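Local coordinates for holo-[acyl-carrier-protein] synthase (PDB 5XUK) that belongs to the 4'-phosphopantetheinyl transferase superfamily and binds coenzyme A at the interface between subunits of a three-chain assembly, at residues G3-S8 with C53-Q58; L68-S73 with I82-E87; Q95-S100 with A110-S115. All coordinates share one frame; numbering follows the deposited sequence.

In the fold
Following the chain from strand 2-8, contact 1 closes the longest loop: 44 residues, mostly helical, separate its segments before helix 40-56 returns its C-terminal end to the first strand. Contacts 2 and 3 then close two short antiparallel hairpins. The three are in series; none nests within or crosses another. They converge on one core. Strand 2-8 pairs with strand 107-114 of contact 3, with Gly3 N 2.8 Å from Val112 O. Cys53 SG of contact 1 packs 3.3 Å from Ile82 CD1 of contact 2, and Ile82 CG2 meets Leu97 CB of contact 3 at 3.4 Å, so the small hairpin, helix 40-56 and the larger sheet are tied together.

Contact 1 of 3, residues G3-S8 with C53-Q58; sequences GIDIVS and CSKALQ. With COA (coenzyme A), chain B.
Strand 2-8 runs past the C-terminal end of helix 40-56 so closely that Gly3 CA and Ala56 CA are 3.7 Å apart, an approach made possible by the glycine's lack of a side chain. This strand-helix junction builds one wall of the coenzyme A site at a subunit interface, whose other ligand contacts include Ser42, Ser102 and His103 of the second subunit. Lys55 carries the contact. Its CG stands anti to the carbonyl carbon (chi1 -66°), and the extended chain beyond reaches across to the strand. There NZ donates to Ile4 O at 3.2 Å, in the carbonyl plane, and forms a salt bridge with Asp5 OD1 at 3.1 Å. The two side chains cross at roughly a right angle, and NZ meets OD1 from above the carboxylate plane. NZ also bonds to COA O2A at 3.0 Å and to Ile101 O of the second subunit, so four oxygens surround this ammonium group. Its charge probably offsets the crowding of negative groups, since Asp5 OD1 is only 3.1 Å from COA O4A. Closer to the backbone, Lys55 CB lies 3.8 Å from COA C2A, bringing the start of the side chain against the adenine. A Schellman motif ends the helix; Gln58, at positive phi (71°), offers its O to COA N6A, which donates to it at 3.0 Å with an N-H...O angle of 154°.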
loop_
_atom_site.group_PDB
_atom_site.type_symbol
_atom_site.label_atom_id
_atom_site.label_comp_id
_atom_site.label_asym_id
_atom_site.label_seq_id
_atom_site.Cartn_x
_atom_site.Cartn_y
_atom_site.Cartn_z
ATOM N N GLY A 3 6.073 -3.349 -5.074
ATOM C CA GLY A 3 4.890 -4.079 -5.555
ATOM C C GLY A 3 3.821 -4.101 -4.497
ATOM O O GLY A 3 4.134 -4.034 -3.316
ATOM N N ILE A 4 2.561 -4.194 -4.904
ATOM C CA ILE A 4 1.429 -4.094 -3.969
ATOM C C ILE A 4 0.359 -4.963 -4.514
ATOM O O ILE A 4 0.319 -5.193 -5.708
ATOM C CB ILE A 4 0.882 -2.621 -3.795
ATOM C CG1 ILE A 4 -0.043 -2.506 -2.592
ATOM C CG2 ILE A 4 0.115 -2.115 -5.010
ATOM C CD1 ILE A 4 -0.196 -1.078 -2.073
ATOM N N ASP A 5 -0.520 -5.441 -3.653
ATOM C CA ASP A 5 -1.610 -6.304 -4.092
ATOM C C ASP A 5 -2.741 -6.273 -3.095
ATOM O O ASP A 5 -2.513 -6.229 -1.889
ATOM C CB ASP A 5 -1.092 -7.743 -4.228
ATOM C CG ASP A 5 -1.854 -8.533 -5.241
ATOM O OD1 ASP A 5 -1.560 -8.367 -6.440
ATOM O OD2 ASP A 5 -2.745 -9.316 -4.858
ATOM N N ILE A 6 -3.961 -6.311 -3.582
ATOM C CA ILE A 6 -5.131 -6.289 -2.715
ATOM C C ILE A 6 -5.959 -7.455 -3.162
ATOM O O ILE A 6 -6.139 -7.651 -4.352
ATOM C CB ILE A 6 -5.929 -4.958 -2.816
ATOM C CG1 ILE A 6 -7.187 -5.017 -1.953
ATOM C CG2 ILE A 6 -6.312 -4.641 -4.254
ATOM C CD1 ILE A 6 -7.728 -3.638 -1.595
ATOM N N VAL A 7 -6.401 -8.270 -2.211
ATOM C CA VAL A 7 -7.124 -9.500 -2.524
ATOM C C VAL A 7 -8.373 -9.553 -1.680
ATOM O O VAL A 7 -8.351 -9.165 -0.503
ATOM C CB VAL A 7 -6.240 -10.749 -2.251
ATOM C CG1 VAL A 7 -7.054 -12.027 -2.291
ATOM C CG2 VAL A 7 -5.097 -10.821 -3.251
ATOM N N SER A 8 -9.464 -10.007 -2.283
ATOM C CA SER A 8 -10.683 -10.326 -1.556
ATOM C C SER A 8 -10.478 -11.625 -0.781
ATOM O O SER A 8 -10.139 -12.670 -1.378
ATOM C CB SER A 8 -11.833 -10.515 -2.527
ATOM O OG SER A 8 -12.980 -11.034 -1.869
ATOM N N CYS A 53 5.195 -9.365 -4.335
ATOM C CA CYS A 53 6.607 -9.649 -4.580
ATOM C C CYS A 53 6.914 -9.808 -6.071
ATOM O O CYS A 53 7.988 -9.399 -6.533
ATOM C CB CYS A 53 7.020 -10.948 -3.886
ATOM S SG CYS A 53 8.812 -11.173 -3.880
ATOM N N SER A 54 5.995 -10.444 -6.797
ATOM C CA SER A 54 6.193 -10.696 -8.217
ATOM C C SER A 54 6.065 -9.389 -8.995
ATOM O O SER A 54 6.801 -9.178 -9.950
ATOM C CB SER A 54 5.238 -11.758 -8.748
ATOM O OG SER A 54 3.854 -11.403 -8.675
ATOM N N LYS A 55 5.168 -8.506 -8.550
ATOM C CA LYS A 55 5.021 -7.175 -9.151
ATOM C C LYS A 55 6.199 -6.267 -8.828
ATOM O O LYS A 55 6.573 -5.425 -9.639
ATOM C CB LYS A 55 3.750 -6.492 -8.669
ATOM C CG LYS A 55 2.452 -7.141 -9.095
ATOM C CD LYS A 55 1.309 -6.227 -8.708
ATOM C CE LYS A 55 -0.022 -6.858 -9.002
ATOM N NZ LYS A 55 -1.083 -6.001 -8.448
ATOM N N ALA A 56 6.774 -6.425 -7.639
ATOM C CA ALA A 56 7.892 -5.589 -7.213
ATOM C C ALA A 56 9.138 -5.880 -8.045
ATOM O O ALA A 56 9.935 -4.979 -8.284
ATOM C CB ALA A 56 8.176 -5.788 -5.727
ATOM N N LEU A 57 9.305 -7.148 -8.441
ATOM C CA LEU A 57 10.385 -7.610 -9.333
ATOM C C LEU A 57 10.001 -7.448 -10.821
ATOM O O LEU A 57 10.791 -7.777 -11.701
ATOM C CB LEU A 57 10.714 -9.089 -9.068
ATOM C CG LEU A 57 11.217 -9.524 -7.685
ATOM C CD1 LEU A 57 11.233 -11.039 -7.574
ATOM C CD2 LEU A 57 12.595 -8.959 -7.388
ATOM N N GLN A 58 8.770 -7.002 -11.079
ATOM C CA GLN A 58 8.281 -6.612 -12.418
ATOM C C GLN A 58 8.063 -7.765 -13.410
ATOM O O GLN A 58 7.846 -7.538 -14.621
ATOM C CB GLN A 58 9.154 -5.499 -13.009
ATOM C CG GLN A 58 9.249 -4.289 -12.085
ATOM C CD GLN A 58 9.368 -2.977 -12.835
ATOM O OE1 GLN A 58 10.413 -2.669 -13.409
ATOM N NE2 GLN A 58 8.296 -2.188 -12.823
HETATM N N1A COA B . 5.020 -6.334 -13.011
HETATM C C2A COA B . 4.444 -5.405 -12.219
HETATM N N3A COA B . 3.123 -5.154 -12.234
HETATM C C4A COA B . 2.311 -5.822 -13.071
HETATM C C5A COA B . 2.872 -6.845 -13.963
HETATM C C6A COA B . 4.325 -7.082 -13.886
HETATM N N6A COA B . 4.934 -8.012 -14.667
HETATM N N7A COA B . 1.846 -7.338 -14.675
HETATM C C8A COA B . 0.707 -6.709 -14.278
HETATM N N9A COA B . 1.006 -5.790 -13.320
HETATM C C1B COA B . 0.055 -4.883 -12.667
HETATM C C2B COA B . -0.708 -4.088 -13.733
HETATM O O2B COA B . -0.662 -2.682 -13.493
HETATM C C3B COA B . -2.138 -4.560 -13.633
HETATM O O3B COA B . -3.105 -3.522 -13.756
HETATM P P3B COA B . -3.537 -2.895 -15.193
HETATM O O7A COA B . -3.426 -4.054 -16.163
HETATM O O8A COA B . -4.971 -2.478 -15.002
HETATM O O9A COA B . -2.523 -1.777 -15.362
HETATM C C4B COA B . -2.181 -5.131 -12.237
HETATM O O4B COA B . -0.889 -5.659 -11.946
HETATM C C5B COA B . -3.247 -6.188 -12.083
HETATM O O5B COA B . -3.777 -5.914 -10.806
HETATM P P1A COA B . -4.267 -7.056 -9.833
HETATM O O1A COA B . -5.673 -7.319 -10.330
HETATM O O2A COA B . -4.006 -6.715 -8.386
HETATM O O3A COA B . -3.213 -8.193 -10.174
HETATM P P2A COA B . -3.556 -9.727 -9.871
HETATM O O4A COA B . -3.353 -10.008 -8.388
HETATM O O5A COA B . -4.899 -10.027 -10.513
HETATM O O6A COA B . -2.383 -10.418 -10.751
HETATM C CBP COA B . -0.147 -10.759 -11.704
HETATM C CCP COA B . -1.174 -9.757 -11.168
HETATM C CDP COA B . 0.427 -10.272 -13.026
HETATM C CEP COA B . 0.995 -10.890 -10.706
HETATM C CAP COA B . -0.861 -12.105 -11.937
HETATM O OAP COA B . -1.537 -12.073 -13.198
HETATM C C9P COA B . 0.041 -13.300 -11.924
HETATM O O9P COA B . 1.114 -13.287 -12.509
HETATM N N8P COA B . -0.430 -14.355 -11.255
#

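Contact 2 of 3, residues L68-S73 with I82-E87; sequences LDIKIS and ITLSKE
Segments 68-73 and 82-87 form most of a two-stranded antiparallel beta hairpin, strand 70-74 against strand 80-84, with the short strand axes 4.7 Å apart at closest approach and 153° between their directions. The backbone bonds fix the register. Lys71 and Thr83 are a hydrogen-bonded pair: Lys71 N donates to Thr83 O at 2.8 Å, nearly along the C=O axis, and Thr83 N returns a bond to Lys71 O at 2.9 Å with an N-H...O angle of 167°. Ile72 and Ile82 follow as a non-hydrogen-bonded pair. Toward Asp69, Ser85 N makes only a weak, long bond to Asp69 O, 3.5 Å. CA-H...O contacts supplement the ladder, with Ile82 CA 3.4 Å from Lys71 O and Leu84 CA directed at Asp69 O.

Among the polar side chains, Asp69 OD2 accepts a bond from Ser66 N, three residues earlier in the chain, while OD1 lies on the side of Ser85 OG. On the outer face, Lys71 and Thr83 lie side by side and point the same way; the lysine's aliphatic chain, bent toward its end, passes over Thr83 OG1, which is 3.6 Å from Lys71 CB.

Apolar packing occupies the buried face of Ile70, Ile72, Ile82 and Leu84. This face is covered by helix 40-56, with Phe46 and Leu49 against Ile72 and Cys53 against Ile82, and by Leu97 of strand 97-104. Within the hairpin, Ile70 is flanked by two partners, one for each branch: CG1, anti to the carbonyl carbon, lies alongside Leu84 CD2 at 3.7 Å, and CG2, anti to the backbone N, touches Ile82 CG1 at 3.6 Å.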
loop_
_atom_site.group_PDB
_atom_site.type_symbol
_atom_site.label_atom_id
_atom_site.label_comp_id
_atom_site.label_asym_id
_atom_site.label_seq_id
_atom_site.Cartn_x
_atom_site.Cartn_y
_atom_site.Cartn_z
ATOM N N LEU A 68 6.044 -20.796 -5.551
ATOM C CA LEU A 68 6.897 -21.567 -4.630
ATOM C C LEU A 68 8.356 -21.123 -4.640
ATOM O O LEU A 68 9.140 -21.552 -3.787
ATOM C CB LEU A 68 6.793 -23.058 -4.899
ATOM C CG LEU A 68 5.408 -23.645 -4.598
ATOM C CD1 LEU A 68 5.341 -25.087 -5.092
ATOM C CD2 LEU A 68 5.091 -23.562 -3.109
ATOM N N ASP A 69 8.730 -20.238 -5.561
ATOM C CA ASP A 69 10.059 -19.609 -5.481
ATOM C C ASP A 69 10.125 -18.551 -4.368
ATOM O O ASP A 69 11.221 -18.094 -4.007
ATOM C CB ASP A 69 10.446 -18.964 -6.808
ATOM C CG ASP A 69 10.602 -19.978 -7.931
ATOM O OD1 ASP A 69 11.291 -20.995 -7.708
ATOM O OD2 ASP A 69 10.041 -19.746 -9.033
ATOM N N ILE A 70 8.962 -18.147 -3.845
ATOM C CA ILE A 70 8.913 -17.095 -2.839
ATOM C C ILE A 70 8.613 -17.751 -1.499
ATOM O O ILE A 70 7.530 -18.347 -1.316
ATOM C CB ILE A 70 7.830 -16.049 -3.155
ATOM C CG1 ILE A 70 8.020 -15.457 -4.560
ATOM C CG2 ILE A 70 7.863 -14.930 -2.132
ATOM C CD1 ILE A 70 6.709 -15.060 -5.205
ATOM N N LYS A 71 9.571 -17.664 -0.582
ATOM C CA LYS A 71 9.390 -18.226 0.755
ATOM C C LYS A 71 9.035 -17.125 1.744
ATOM O O LYS A 71 9.822 -16.209 1.938
ATOM C CB LYS A 71 10.657 -18.942 1.221
ATOM C CG LYS A 71 10.581 -19.492 2.649
ATOM C CD LYS A 71 11.885 -20.189 3.048
ATOM C CE LYS A 71 12.346 -19.856 4.466
ATOM N NZ LYS A 71 13.839 -19.845 4.550
ATOM N N ILE A 72 7.854 -17.222 2.358
ATOM C CA ILE A 72 7.475 -16.353 3.472
ATOM C C ILE A 72 7.733 -17.074 4.808
ATOM O O ILE A 72 7.383 -18.240 4.954
ATOM C CB ILE A 72 5.974 -15.982 3.439
ATOM C CG1 ILE A 72 5.576 -15.349 2.094
ATOM C CG2 ILE A 72 5.644 -15.024 4.591
ATOM C CD1 ILE A 72 4.097 -15.508 1.801
ATOM N N SER A 73 8.337 -16.368 5.763
ATOM C CA SER A 73 8.478 -16.821 7.147
ATOM C C SER A 73 8.187 -15.659 8.097
ATOM O O SER A 73 7.973 -14.526 7.657
ATOM C CB SER A 73 9.887 -17.358 7.403
ATOM O OG SER A 73 10.882 -16.387 7.111
ATOM N N ILE A 82 10.518 -12.384 3.883
ATOM C CA ILE A 82 10.364 -12.932 2.554
ATOM C C ILE A 82 11.753 -13.181 1.999
ATOM O O ILE A 82 12.645 -12.335 2.123
ATOM C CB ILE A 82 9.521 -11.984 1.675
ATOM C CG1 ILE A 82 9.201 -12.618 0.330
ATOM C CG2 ILE A 82 10.226 -10.656 1.473
ATOM C CD1 ILE A 82 8.518 -11.655 -0.617
ATOM N N THR A 83 11.947 -14.373 1.444
ATOM C CA THR A 83 13.199 -14.727 0.788
ATOM C C THR A 83 12.901 -15.460 -0.516
ATOM O O THR A 83 11.891 -16.156 -0.637
ATOM C CB THR A 83 14.076 -15.618 1.688
ATOM O OG1 THR A 83 13.310 -16.738 2.142
ATOM C CG2 THR A 83 14.578 -14.843 2.907
ATOM N N LEU A 84 13.780 -15.280 -1.494
ATOM C CA LEU A 84 13.716 -16.027 -2.736
ATOM C C LEU A 84 14.761 -17.120 -2.692
ATOM O O LEU A 84 15.652 -17.088 -1.842
ATOM C CB LEU A 84 14.006 -15.113 -3.918
ATOM C CG LEU A 84 12.969 -14.031 -4.199
ATOM C CD1 LEU A 84 13.511 -13.089 -5.255
ATOM C CD2 LEU A 84 11.661 -14.654 -4.650
ATOM N N SER A 85 14.648 -18.079 -3.608
ATOM C CA SER A 85 15.725 -19.038 -3.872
ATOM C C SER A 85 17.058 -18.304 -4.030
ATOM O O SER A 85 17.123 -17.265 -4.685
ATOM C CB SER A 85 15.440 -19.825 -5.154
ATOM O OG SER A 85 14.113 -20.320 -5.161
ATOM N N LYS A 86 18.113 -18.851 -3.430
ATOM C CA LYS A 86 19.460 -18.260 -3.502
ATOM C C LYS A 86 19.905 -18.009 -4.950
ATOM O O LYS A 86 20.670 -17.080 -5.219
ATOM C CB LYS A 86 20.476 -19.162 -2.785
ATOM C CG LYS A 86 20.283 -19.229 -1.273
ATOM C CD LYS A 86 20.721 -20.565 -0.690
ATOM C CE LYS A 86 20.384 -20.656 0.790
ATOM N NZ LYS A 86 20.719 -21.985 1.374
ATOM N N GLU A 87 19.417 -18.846 -5.867
ATOM C CA GLU A 87 19.640 -18.661 -7.296
ATOM C C GLU A 87 18.833 -17.472 -7.809
ATOM O O GLU A 87 19.404 -16.508 -8.326
ATOM C CB GLU A 87 19.264 -19.926 -8.080
ATOM C CG GLU A 87 20.319 -21.032 -8.046
ATOM C CD GLU A 87 20.415 -21.755 -6.708
ATOM O OE1 GLU A 87 19.405 -21.801 -5.964
ATOM O OE2 GLU A 87 21.508 -22.291 -6.404
#

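Contact 3 of 3, residues Q95-S100 with A110-S115; sequences QSLSAS and AVVVVS
Ser98 and Val113 form the tighter of the two hydrogen-bonded pairs between 95-100 and 110-115, in an antiparallel hairpin: Val113 N donates to Ser98 O at 2.8 Å with an N-H...O angle of 163°, and Ser98 N donates back to Val113 O at 2.9 Å. Ser100 and Val111 make a second such pair, with longer bonds; the one from Ser100 N to Val111 O measures 3.1 Å and is bent to 144°. At the other end, Ser115 N bonds to Ser96 O at 2.9 Å, carrying the ladder to the last modelled residue, while the two hydroxyls, Ser96 OG and Ser115 OG, share only a weak bond of 3.2 Å. CA-H...O contacts fill in between, the shorter ones including Val112 CA to Ser98 O at 3.2 Å.

Packing follows the two faces. Leu97 and Val114 point the same way, and the leucine's CD2 bends over to lie 3.6 Å from Val114 CB; Val112 and Ala99 continue this row. The opposite face, with Ser98, Ser100, Val111 and Val113, meets the third subunit, where Ser98 OG is hydrogen-bonded to Ile2 N of that subunit. The Leu97-Ala99-Val112 face rests on Leu49 of helix 40-56 and on Ile82 of strand 80-84; within the sheet, strand 2-8 pairs with the other edge of strand 107-114, the middle strand of three.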
loop_
_atom_site.group_PDB
_atom_site.type_symbol
_atom_site.label_atom_id
_atom_site.label_comp_id
_atom_site.label_asym_id
_atom_site.label_seq_id
_atom_site.Cartn_x
_atom_site.Cartn_y
_atom_site.Cartn_z
ATOM N N GLN A 95 19.401 -7.415 -3.295
ATOM C CA GLN A 95 20.161 -7.197 -2.069
ATOM C C GLN A 95 19.299 -7.563 -0.858
ATOM O O GLN A 95 19.756 -8.262 0.051
ATOM C CB GLN A 95 20.613 -5.735 -1.977
ATOM C CG GLN A 95 21.532 -5.297 -3.114
ATOM C CD GLN A 95 21.119 -3.970 -3.734
ATOM O OE1 GLN A 95 20.817 -3.004 -3.030
ATOM N NE2 GLN A 95 21.101 -3.921 -5.060
ATOM N N SER A 96 18.050 -7.098 -0.862
ATOM C CA SER A 96 17.140 -7.299 0.266
ATOM C C SER A 96 15.681 -7.094 -0.142
ATOM O O SER A 96 15.380 -6.263 -1.004
ATOM C CB SER A 96 17.497 -6.337 1.401
ATOM O OG SER A 96 17.529 -4.999 0.934
ATOM N N LEU A 97 14.793 -7.872 0.478
ATOM C CA LEU A 97 13.346 -7.757 0.300
ATOM C C LEU A 97 12.706 -7.335 1.615
ATOM O O LEU A 97 13.013 -7.893 2.664
ATOM C CB LEU A 97 12.757 -9.090 -0.145
ATOM C CG LEU A 97 13.140 -9.540 -1.551
ATOM C CD1 LEU A 97 12.818 -11.008 -1.765
ATOM C CD2 LEU A 97 12.427 -8.676 -2.582
ATOM N N SER A 98 11.836 -6.330 1.561
ATOM C CA SER A 98 11.104 -5.864 2.746
ATOM C C SER A 98 9.603 -5.989 2.470
ATOM O O SER A 98 9.136 -5.573 1.411
ATOM C CB SER A 98 11.487 -4.414 3.057
ATOM O OG SER A 98 10.835 -3.935 4.221
ATOM N N ALA A 99 8.856 -6.567 3.408
ATOM C CA ALA A 99 7.451 -6.906 3.179
ATOM C C ALA A 99 6.540 -6.451 4.312
ATOM O O ALA A 99 7.016 -6.177 5.411
ATOM C CB ALA A 99 7.315 -8.407 2.988
ATOM N N SER A 100 5.231 -6.355 4.034
ATOM C CA SER A 100 4.244 -6.107 5.073
ATOM C C SER A 100 2.872 -6.543 4.613
ATOM O O SER A 100 2.560 -6.461 3.440
ATOM C CB SER A 100 4.224 -4.610 5.440
ATOM O OG SER A 100 3.336 -4.343 6.513
ATOM N N ALA A 110 -0.912 -6.437 0.712
ATOM C CA ALA A 110 0.493 -6.644 0.972
ATOM C C ALA A 110 1.272 -5.739 0.060
ATOM O O ALA A 110 0.816 -5.400 -1.027
ATOM C CB ALA A 110 0.869 -8.110 0.681
ATOM N N VAL A 111 2.491 -5.449 0.469
ATOM C CA VAL A 111 3.402 -4.598 -0.276
ATOM C C VAL A 111 4.806 -5.117 -0.045
ATOM O O VAL A 111 5.115 -5.647 1.021
ATOM C CB VAL A 111 3.328 -3.123 0.212
ATOM C CG1 VAL A 111 3.926 -2.981 1.618
ATOM C CG2 VAL A 111 4.004 -2.210 -0.797
ATOM N N VAL A 112 5.640 -5.000 -1.067
ATOM C CA VAL A 112 7.022 -5.463 -1.009
ATOM C C VAL A 112 7.890 -4.416 -1.651
ATOM O O VAL A 112 7.538 -3.887 -2.711
ATOM C CB VAL A 112 7.199 -6.803 -1.764
ATOM C CG1 VAL A 112 8.671 -7.182 -1.883
ATOM C CG2 VAL A 112 6.405 -7.901 -1.073
ATOM N N VAL A 113 9.001 -4.113 -0.994
ATOM C CA VAL A 113 10.056 -3.279 -1.557
ATOM C C VAL A 113 11.335 -4.100 -1.765
ATOM O O VAL A 113 11.858 -4.715 -0.826
ATOM C CB VAL A 113 10.369 -2.088 -0.646
ATOM C CG1 VAL A 113 11.566 -1.323 -1.184
ATOM C CG2 VAL A 113 9.164 -1.166 -0.556
ATOM N N VAL A 114 11.826 -4.099 -3.002
ATOM C CA VAL A 114 13.043 -4.830 -3.382
ATOM C C VAL A 114 14.223 -3.884 -3.647
ATOM O O VAL A 114 14.069 -2.837 -4.289
ATOM C CB VAL A 114 12.809 -5.722 -4.621
ATOM C CG1 VAL A 114 12.114 -4.955 -5.731
ATOM C CG2 VAL A 114 14.124 -6.277 -5.130
ATOM N N SER A 115 15.396 -4.270 -3.136
ATOM C CA SER A 115 16.663 -3.574 -3.385
ATOM C C SER A 115 17.550 -4.407 -4.305
ATOM O O SER A 115 17.915 -3.967 -5.397
ATOM C CB SER A 115 17.391 -3.338 -2.070
ATOM O OG SER A 115 16.529 -2.735 -1.127
#